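Local atomic coordinates of sporozoite surface protein 2 (Plasmodium vivax, PDB entry 4HQO), a protein that serves as a cell-surface adhesion receptor in the gliding motility of malaria sporozoites, represented here by its adhesive von Willebrand factor A and thrombospondin type 1 domains. Residues 17-22 against 201-206; 46-51 against 84-89; 63-68 against 131-136. The protein carries 4 engineered substitutions. All coordinates share one frame; numbering follows the deposited sequence.

How the contacts relate
All three contacts belong to the von Willebrand factor A domain, its central sheet and flanking helices. Contact 1 lies where that domain meets the extensible ribbon, and contact 3 near the metal site, with the Thr133 side chain about 7 Å from the bound magnesium; their centres are about 23 Å apart. Strand 19-26 connects the two regions: it starts in contact 1 and passes between the strands of contact 3. Contact 2 joins two helices, its centre about 16 Å from that of contact 1 and about 19 Å from that of contact 3. It touches contact 1 where Leu21 CD1 meets Leu51 CD1 at 3.8 Å, whereas its nearest atoms to contact 3 are about 5 Å away.

Contact 1: residues 17-22 against 201-206; sequences EQVDLY and PFIAKV. Engineered in segment 17-22: Gln18 (natural residue Ser).
In the von Willebrand factor A domain, where strand 19-26 begins and helix 192-203 comes to its end, Val19 meets Ile203 and Glu17 meets Lys205. The apolar pair touches through single methyl groups, Val19 CG1 lying 4.0 Å from Ile203 CG2, and the two branched side chains cross at about a right angle. On Ile203 the longer branch, CG1, sits between the backbone N and the carbonyl carbon (chi1 63°), which leaves the short CG2 branch to face the strand. Val19 also packs on Ile58 of the adjacent strand, and Ile203 on Leu128, so the last turn of the helix sits against the sheet at the N-terminal end of strand 19-26. Beta-branched residues suit such a place: they are compact, have few rotations to freeze, and valine is at home in an extended strand.

Just beyond, strand 7-15 leads in and strand 207-215 leads out; this antiparallel pair is the extensible ribbon that runs toward the thrombospondin domain, and the disulfide Cys15-Cys207 ties the two together. Asn16 bonds through its amide to Val206 N and Ala204 O, holding the two segments side by side near this junction. The outer pair is looser. Lys205 runs out extended beyond CG and lays its CE 3.8 Å from Glu17 CB. The charged ends do not meet: Glu17 OE1 and Lys205 NZ are 5.5 Å apart and the lysine is poorly ordered, so any attraction is probably weak.

Contact 2: residues 46-51 against 84-89; sequences GLINSL and RQALSK
Leu47 O takes two bonds from one residue: the backbone N of Ser50 at 3.0 Å, and Ser50 OG, in the carbonyl plane on a lone pair, at a distance from Leu47 O of 2.5 Å that is doubtfully short. Serine suits this point near the end of helix 33-49, because its hydroxyl can fold back on a carbonyl of the preceding turn. Lys83 NZ adds a bond to Asn49 O and a weak one to Leu51 O, linking this end of the helix to the start of helix 83-96.

Helices 33-49 and 83-96 pack together beside the central sheet of this alpha/beta domain, Ile48 touching Leu23 of strand 19-26, and the contact between them is mainly apolar. Ile48 CG2, turned anti to its own backbone N (chi1 -75° for the CG1 branch), rests 3.7 Å from Leu87 CD2 and 4.0 Å from Ala86 CB. The isoleucine and leucine side chains slide past each other in opposite directions, and the small alanine lets the methyl come close to the second helix. Leu87 CD1 reaches Asn49 at the exposed edge, 3.6 Å from Asn49 OD1. Cohesion thus comes mainly from the methyl groups of buried Ile48 and Ala86 with the partly exposed Leu87, while polar atoms keep to the helix end and the edge.

Contact 3: residues 63-68 against 131-136; sequences NLFGSY and LMTDGV. Engineered in segment 63-68: Ser67 (natural residue Asn).
Phe65 holds CG between its backbone N and carbonyl carbon, a crowded position (chi1 63°) that sends the ring across toward strand 126-133, while Leu131, with CG anti to the backbone N (chi1 176°), swings its CD1 branch to meet it. Leu131 CD1 lies 3.8 Å from Phe65 CZ, and the two side chains cross at about a right angle. Phe65 CZ also comes within 4.2 Å of Met132 O, while Thr133 CB stands at the ring edge, 4.4 Å from Phe65 CZ.

The two strands run roughly parallel but are not neighbours: strand 19-26 lies between them, as expected of the 3-2-1-4-5-6 order in this Rossmann-like domain, and the axes of pieces 63-65 and 131-133 approach to 9.6 Å. A long aromatic side chain can span that distance. Phe65 does so packing against Leu24 and Asp26 of the intervening strand and Met105 and Ala108 of helix 105-117.

After Thr133 the chain turns beside the metal-ion-dependent adhesion site (MIDAS), whose DxSxS motif starts at Asp26; Ser28, Ser30 and Thr103 bind the magnesium. Gly135 N donates to Thr133 OG1 at 3.0 Å and a nearly straight 167°, an ST turn, and Val136 N reaches Asp134 OD1 at 3.2 Å from above the carboxylate plane, an Asx turn. Glycine fits the positive phi between them. Thr133 OG1 also bonds to Asp26 OD2, and Asp134 OD2 to Ser30, itself a magnesium ligand, which makes Asp134 a second-shell partner. Asp134 OD1 and Asp26 OD2 are like charges lying close, probably offset by the magnesium and the Ser30 and Thr133 hydroxyls, while the buried ring places an apolar surface against Thr103 and Asp26.

Contact 1: residues 17-22 against 201-206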
loop_
_atom_site.group_PDB
_atom_site.type_symbol
_atom_site.label_atom_id
_atom_site.label_comp_id
_atom_site.label_asym_id
_atom_site.label_seq_id
_atom_site.Cartn_x
_atom_site.Cartn_y
_atom_site.Cartn_z
ATOM N N GLU A 17 -0.403 5.509 -7.387
ATOM C CA GLU A 17 -1.741 5.864 -6.932
ATOM C C GLU A 17 -2.270 4.909 -5.856
ATOM O O GLU A 17 -3.137 5.275 -5.064
ATOM C CB GLU A 17 -2.717 5.956 -8.115
ATOM C CG GLU A 17 -3.178 4.619 -8.674
ATOM C CD GLU A 17 -2.148 3.957 -9.580
ATOM O OE1 GLU A 17 -1.064 4.538 -9.792
ATOM O OE2 GLU A 17 -2.425 2.845 -10.082
ATOM N N GLN A 18 -1.744 3.690 -5.826
ATOM C CA GLN A 18 -2.153 2.719 -4.821
ATOM C C GLN A 18 -1.469 3.012 -3.490
ATOM O O GLN A 18 -0.242 3.118 -3.426
ATOM C CB GLN A 18 -1.833 1.297 -5.284
ATOM C CG GLN A 18 -2.502 0.917 -6.587
ATOM C CD GLN A 18 -2.380 -0.561 -6.904
ATOM O OE1 GLN A 18 -1.754 -1.316 -6.163
ATOM N NE2 GLN A 18 -2.975 -0.981 -8.012
ATOM N N VAL A 19 -2.276 3.169 -2.443
ATOM C CA VAL A 19 -1.785 3.370 -1.081
ATOM C C VAL A 19 -2.567 2.461 -0.143
ATOM O O VAL A 19 -3.795 2.504 -0.124
ATOM C CB VAL A 19 -1.968 4.832 -0.599
ATOM C CG1 VAL A 19 -1.443 5.000 0.836
ATOM C CG2 VAL A 19 -1.269 5.809 -1.540
ATOM N N ASP A 20 -1.862 1.611 0.602
ATOM C CA ASP A 20 -2.491 0.829 1.665
ATOM C C ASP A 20 -2.223 1.570 2.964
ATOM O O ASP A 20 -1.075 1.666 3.396
ATOM C CB ASP A 20 -1.902 -0.571 1.755
ATOM C CG ASP A 20 -2.320 -1.456 0.612
ATOM O OD1 ASP A 20 -3.415 -1.237 0.045
ATOM O OD2 ASP A 20 -1.551 -2.387 0.293
ATOM N N LEU A 21 -3.275 2.119 3.562
ATOM C CA LEU A 21 -3.126 3.007 4.710
ATOM C C LEU A 21 -3.679 2.332 5.959
ATOM O O LEU A 21 -4.870 2.063 6.056
ATOM C CB LEU A 21 -3.852 4.323 4.440
ATOM C CG LEU A 21 -3.510 5.560 5.283
ATOM C CD1 LEU A 21 -3.999 6.814 4.561
ATOM C CD2 LEU A 21 -4.143 5.490 6.648
ATOM N N TYR A 22 -2.792 2.057 6.905
ATOM C CA TYR A 22 -3.139 1.326 8.111
ATOM C C TYR A 22 -3.295 2.341 9.229
ATOM O O TYR A 22 -2.319 2.914 9.694
ATOM C CB TYR A 22 -2.036 0.312 8.447
ATOM C CG TYR A 22 -1.703 -0.632 7.307
ATOM C CD1 TYR A 22 -0.723 -0.309 6.374
ATOM C CD2 TYR A 22 -2.363 -1.851 7.167
ATOM C CE1 TYR A 22 -0.413 -1.173 5.332
ATOM C CE2 TYR A 22 -2.062 -2.718 6.127
ATOM C CZ TYR A 22 -1.084 -2.373 5.211
ATOM O OH TYR A 22 -0.784 -3.225 4.166
ATOM N N PRO A 201 2.787 14.580 1.811
ATOM C CA PRO A 201 3.963 14.179 1.025
ATOM C C PRO A 201 4.143 12.665 0.943
ATOM O O PRO A 201 4.797 12.183 0.022
ATOM C CB PRO A 201 5.137 14.788 1.804
ATOM C CG PRO A 201 4.533 15.854 2.649
ATOM C CD PRO A 201 3.172 15.363 2.998
ATOM N N PHE A 202 3.572 11.929 1.891
ATOM C CA PHE A 202 3.701 10.478 1.905
ATOM C C PHE A 202 2.884 9.829 0.796
ATOM O O PHE A 202 3.182 8.714 0.377
ATOM C CB PHE A 202 3.221 9.906 3.239
ATOM C CG PHE A 202 4.139 10.176 4.399
ATOM C CD1 PHE A 202 5.260 9.392 4.610
ATOM C CD2 PHE A 202 3.853 11.182 5.305
ATOM C CE1 PHE A 202 6.091 9.628 5.688
ATOM C CE2 PHE A 202 4.684 11.422 6.384
ATOM C CZ PHE A 202 5.800 10.647 6.576
ATOM N N ILE A 203 1.842 10.519 0.337
ATOM C CA ILE A 203 0.878 9.905 -0.569
ATOM C C ILE A 203 0.686 10.684 -1.865
ATOM O O ILE A 203 -0.140 10.305 -2.695
ATOM C CB ILE A 203 -0.513 9.711 0.101
ATOM C CG1 ILE A 203 -1.132 11.058 0.470
ATOM C CG2 ILE A 203 -0.414 8.819 1.322
ATOM C CD1 ILE A 203 -2.526 10.933 1.089
ATOM N N ALA A 204 1.442 11.769 -2.029
ATOM C CA ALA A 204 1.341 12.603 -3.218
ATOM C C ALA A 204 1.557 11.757 -4.463
ATOM O O ALA A 204 2.402 10.860 -4.476
ATOM C CB ALA A 204 2.345 13.748 -3.163
ATOM N N LYS A 205 0.769 12.032 -5.495
ATOM C CA LYS A 205 0.774 11.215 -6.696
ATOM C C LYS A 205 1.919 11.625 -7.594
ATOM O O LYS A 205 2.169 12.815 -7.788
ATOM C CB LYS A 205 -0.555 11.337 -7.445
ATOM C CG LYS A 205 -0.806 10.201 -8.416
ATOM C CD LYS A 205 -2.117 10.369 -9.157
ATOM C CE LYS A 205 -2.369 9.177 -10.066
ATOM N NZ LYS A 205 -3.583 9.344 -10.911
ATOM N N VAL A 206 2.629 10.635 -8.127
ATOM C CA VAL A 206 3.733 10.883 -9.059
ATOM C C VAL A 206 3.602 9.966 -10.269
ATOM O O VAL A 206 3.660 8.747 -10.135
ATOM C CB VAL A 206 5.105 10.629 -8.400
ATOM C CG1 VAL A 206 6.229 10.847 -9.405
ATOM C CG2 VAL A 206 5.295 11.515 -7.171
#

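Contact 2: residues 46-51 against 84-89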
loop_
_atom_site.group_PDB
_atom_site.type_symbol
_atom_site.label_atom_id
_atom_site.label_comp_id
_atom_site.label_asym_id
_atom_site.label_seq_id
_atom_site.Cartn_x
_atom_site.Cartn_y
_atom_site.Cartn_z
ATOM N N GLY A 46 -11.601 14.509 10.181
ATOM C CA GLY A 46 -10.897 15.395 9.273
ATOM C C GLY A 46 -9.842 14.644 8.476
ATOM O O GLY A 46 -9.640 14.899 7.296
ATOM N N LEU A 47 -9.171 13.702 9.123
ATOM C CA LEU A 47 -8.176 12.893 8.446
ATOM C C LEU A 47 -8.817 12.085 7.327
ATOM O O LEU A 47 -8.417 12.184 6.167
ATOM C CB LEU A 47 -7.506 11.956 9.445
ATOM C CG LEU A 47 -6.318 11.112 9.016
ATOM C CD1 LEU A 47 -5.248 11.993 8.405
ATOM C CD2 LEU A 47 -5.776 10.391 10.239
ATOM N N ILE A 48 -9.823 11.294 7.684
ATOM C CA ILE A 48 -10.462 10.397 6.733
ATOM C C ILE A 48 -11.207 11.156 5.641
ATOM O O ILE A 48 -11.215 10.744 4.484
ATOM C CB ILE A 48 -11.379 9.390 7.453
ATOM C CG1 ILE A 48 -10.517 8.329 8.139
ATOM C CG2 ILE A 48 -12.364 8.753 6.477
ATOM C CD1 ILE A 48 -11.240 7.495 9.200
ATOM N N ASN A 49 -11.804 12.285 6.006
ATOM C CA ASN A 49 -12.455 13.147 5.035
ATOM C C ASN A 49 -11.487 13.703 4.003
ATOM O O ASN A 49 -11.901 14.123 2.933
ATOM C CB ASN A 49 -13.174 14.301 5.739
ATOM C CG ASN A 49 -14.384 14.766 4.983
ATOM O OD1 ASN A 49 -15.236 13.964 4.605
ATOM N ND2 ASN A 49 -14.463 16.068 4.734
ATOM N N SER A 50 -10.195 13.701 4.318
ATOM C CA SER A 50 -9.199 14.256 3.410
ATOM C C SER A 50 -8.660 13.186 2.470
ATOM O O SER A 50 -7.929 13.495 1.543
ATOM C CB SER A 50 -8.025 14.843 4.197
ATOM O OG SER A 50 -7.188 13.802 4.703
ATOM N N LEU A 51 -8.996 11.927 2.731
ATOM C CA LEU A 51 -8.437 10.822 1.959
ATOM C C LEU A 51 -9.305 10.470 0.767
ATOM O O LEU A 51 -10.497 10.212 0.912
ATOM C CB LEU A 51 -8.300 9.580 2.825
ATOM C CG LEU A 51 -7.396 9.669 4.046
ATOM C CD1 LEU A 51 -7.487 8.362 4.808
ATOM C CD2 LEU A 51 -5.979 9.953 3.590
ATOM N N ARG A 84 -17.670 7.616 2.687
ATOM C CA ARG A 84 -18.858 7.676 3.551
ATOM C C ARG A 84 -18.935 6.489 4.543
ATOM O O ARG A 84 -19.295 6.663 5.703
ATOM C CB ARG A 84 -20.141 7.800 2.708
ATOM C CG ARG A 84 -20.394 6.629 1.752
ATOM C CD ARG A 84 -21.425 6.959 0.683
ATOM N NE ARG A 84 -21.816 5.773 -0.079
ATOM C CZ ARG A 84 -22.953 5.669 -0.763
ATOM N NH1 ARG A 84 -23.247 4.551 -1.419
ATOM N NH2 ARG A 84 -23.803 6.685 -0.796
ATOM N N GLN A 85 -18.557 5.296 4.098
ATOM C CA GLN A 85 -18.641 4.103 4.935
ATOM C C GLN A 85 -17.567 4.086 6.032
ATOM O O GLN A 85 -17.830 3.667 7.167
ATOM C CB GLN A 85 -18.570 2.853 4.066
ATOM C CG GLN A 85 -19.798 2.676 3.172
ATOM C CD GLN A 85 -19.804 1.330 2.458
ATOM O OE1 GLN A 85 -19.720 0.278 3.093
ATOM N NE2 GLN A 85 -19.900 1.359 1.131
ATOM N N ALA A 86 -16.370 4.569 5.712
ATOM C CA ALA A 86 -15.327 4.691 6.718
ATOM C C ALA A 86 -15.751 5.706 7.782
ATOM O O ALA A 86 -15.532 5.502 8.973
ATOM C CB ALA A 86 -14.013 5.099 6.066
ATOM N N LEU A 87 -16.353 6.805 7.339
ATOM C CA LEU A 87 -16.830 7.826 8.258
ATOM C C LEU A 87 -17.926 7.301 9.182
ATOM O O LEU A 87 -17.977 7.690 10.342
ATOM C CB LEU A 87 -17.297 9.088 7.507
ATOM C CG LEU A 87 -16.127 9.897 6.910
ATOM C CD1 LEU A 87 -16.616 10.999 6.002
ATOM C CD2 LEU A 87 -15.220 10.465 8.018
ATOM N N SER A 88 -18.796 6.421 8.679
ATOM C CA SER A 88 -19.822 5.809 9.537
ATOM C C SER A 88 -19.173 4.992 10.650
ATOM O O SER A 88 -19.697 4.924 11.757
ATOM C CB SER A 88 -20.783 4.915 8.745
ATOM O OG SER A 88 -21.477 5.653 7.758
ATOM N N LYS A 89 -18.027 4.380 10.359
ATOM C CA LYS A 89 -17.329 3.602 11.382
ATOM C C LYS A 89 -16.843 4.537 12.488
ATOM O O LYS A 89 -16.944 4.222 13.668
ATOM C CB LYS A 89 -16.179 2.785 10.777
ATOM C CG LYS A 89 -15.379 1.943 11.797
ATOM C CD LYS A 89 -16.283 0.993 12.563
ATOM C CE LYS A 89 -16.956 -0.004 11.642
ATOM N NZ LYS A 89 -17.916 -0.863 12.375
#

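Contact 3: residues 63-68 against 131-136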
loop_
_atom_site.group_PDB
_atom_site.type_symbol
_atom_site.label_atom_id
_atom_site.label_comp_id
_atom_site.label_asym_id
_atom_site.label_seq_id
_atom_site.Cartn_x
_atom_site.Cartn_y
_atom_site.Cartn_z
ATOM N N ASN A 63 -7.554 -0.202 12.848
ATOM C CA ASN A 63 -7.468 -1.025 14.044
ATOM C C ASN A 63 -7.582 -0.149 15.276
ATOM O O ASN A 63 -6.960 0.921 15.361
ATOM C CB ASN A 63 -6.125 -1.775 14.092
ATOM C CG ASN A 63 -6.135 -2.928 15.074
ATOM O OD1 ASN A 63 -6.136 -2.726 16.292
ATOM N ND2 ASN A 63 -6.139 -4.148 14.548
ATOM N N LEU A 64 -8.353 -0.623 16.242
ATOM C CA LEU A 64 -8.494 0.052 17.519
ATOM C C LEU A 64 -7.735 -0.748 18.576
ATOM O O LEU A 64 -8.039 -1.924 18.812
ATOM C CB LEU A 64 -9.970 0.117 17.901
ATOM C CG LEU A 64 -10.304 0.822 19.221
ATOM C CD1 LEU A 64 -10.033 2.311 19.100
ATOM C CD2 LEU A 64 -11.751 0.584 19.575
ATOM N N PHE A 65 -6.749 -0.140 19.223
ATOM C CA PHE A 65 -6.015 -0.890 20.238
ATOM C C PHE A 65 -6.139 -0.312 21.647
ATOM O O PHE A 65 -6.150 0.899 21.851
ATOM C CB PHE A 65 -4.550 -1.102 19.846
ATOM C CG PHE A 65 -3.746 0.168 19.718
ATOM C CD1 PHE A 65 -3.718 0.877 18.519
ATOM C CD2 PHE A 65 -2.984 0.629 20.786
ATOM C CE1 PHE A 65 -2.958 2.036 18.393
ATOM C CE2 PHE A 65 -2.213 1.789 20.671
ATOM C CZ PHE A 65 -2.199 2.492 19.470
ATOM N N GLY A 66 -6.259 -1.210 22.612
ATOM C CA GLY A 66 -6.436 -0.844 23.999
ATOM C C GLY A 66 -5.973 -2.040 24.785
ATOM O O GLY A 66 -4.860 -2.504 24.562
ATOM N N SER A 67 -6.816 -2.549 25.683
ATOM C CA SER A 67 -6.502 -3.781 26.409
ATOM C C SER A 67 -6.364 -4.925 25.424
ATOM O O SER A 67 -5.584 -5.855 25.625
ATOM C CB SER A 67 -7.605 -4.120 27.425
ATOM O OG SER A 67 -7.477 -3.335 28.595
ATOM N N TYR A 68 -7.161 -4.851 24.364
ATOM C CA TYR A 68 -7.171 -5.856 23.313
ATOM C C TYR A 68 -6.959 -5.099 22.001
ATOM O O TYR A 68 -6.720 -3.893 22.025
ATOM C CB TYR A 68 -8.524 -6.574 23.325
ATOM C CG TYR A 68 -8.484 -7.985 22.792
ATOM C CD1 TYR A 68 -7.558 -8.909 23.280
ATOM C CD2 TYR A 68 -9.381 -8.403 21.812
ATOM C CE1 TYR A 68 -7.528 -10.206 22.801
ATOM C CE2 TYR A 68 -9.358 -9.698 21.315
ATOM C CZ TYR A 68 -8.427 -10.596 21.812
ATOM O OH TYR A 68 -8.408 -11.885 21.326
ATOM N N LEU A 131 -0.139 6.118 13.059
ATOM C CA LEU A 131 -0.277 5.681 14.443
ATOM C C LEU A 131 -0.750 6.844 15.312
ATOM O O LEU A 131 -0.021 7.818 15.500
ATOM C CB LEU A 131 1.062 5.128 14.956
ATOM C CG LEU A 131 1.132 4.698 16.425
ATOM C CD1 LEU A 131 0.236 3.489 16.696
ATOM C CD2 LEU A 131 2.592 4.408 16.811
ATOM N N MET A 132 -1.978 6.750 15.824
ATOM C CA MET A 132 -2.528 7.801 16.679
ATOM C C MET A 132 -2.463 7.359 18.129
ATOM O O MET A 132 -3.162 6.423 18.513
ATOM C CB MET A 132 -3.986 8.096 16.315
ATOM C CG MET A 132 -4.173 8.741 14.970
ATOM S SD MET A 132 -5.913 8.934 14.546
ATOM C CE MET A 132 -6.520 9.788 15.966
ATOM N N THR A 133 -1.651 8.038 18.937
ATOM C CA THR A 133 -1.420 7.590 20.309
ATOM C C THR A 133 -0.922 8.718 21.224
ATOM O O THR A 133 -0.451 9.748 20.743
ATOM C CB THR A 133 -0.414 6.412 20.322
ATOM O OG1 THR A 133 -0.273 5.888 21.652
ATOM C CG2 THR A 133 0.952 6.871 19.797
ATOM N N ASP A 134 -1.053 8.524 22.538
ATOM C CA ASP A 134 -0.397 9.393 23.518
ATOM C C ASP A 134 1.025 8.907 23.826
ATOM O O ASP A 134 1.757 9.530 24.588
ATOM C CB ASP A 134 -1.210 9.503 24.817
ATOM C CG ASP A 134 -1.323 8.181 25.567
ATOM O OD1 ASP A 134 -0.748 7.154 25.125
ATOM O OD2 ASP A 134 -1.995 8.176 26.620
ATOM N N GLY A 135 1.397 7.773 23.254
ATOM C CA GLY A 135 2.773 7.322 23.332
ATOM C C GLY A 135 3.151 6.638 24.632
ATOM O O GLY A 135 4.290 6.757 25.082
ATOM N N VAL A 136 2.195 5.926 25.231
ATOM C CA VAL A 136 2.445 5.131 26.438
ATOM C C VAL A 136 2.024 3.672 26.201
ATOM O O VAL A 136 0.942 3.253 26.621
ATOM C CB VAL A 136 1.681 5.699 27.658
ATOM C CG1 VAL A 136 2.221 5.087 28.951
ATOM C CG2 VAL A 136 1.810 7.216 27.711
#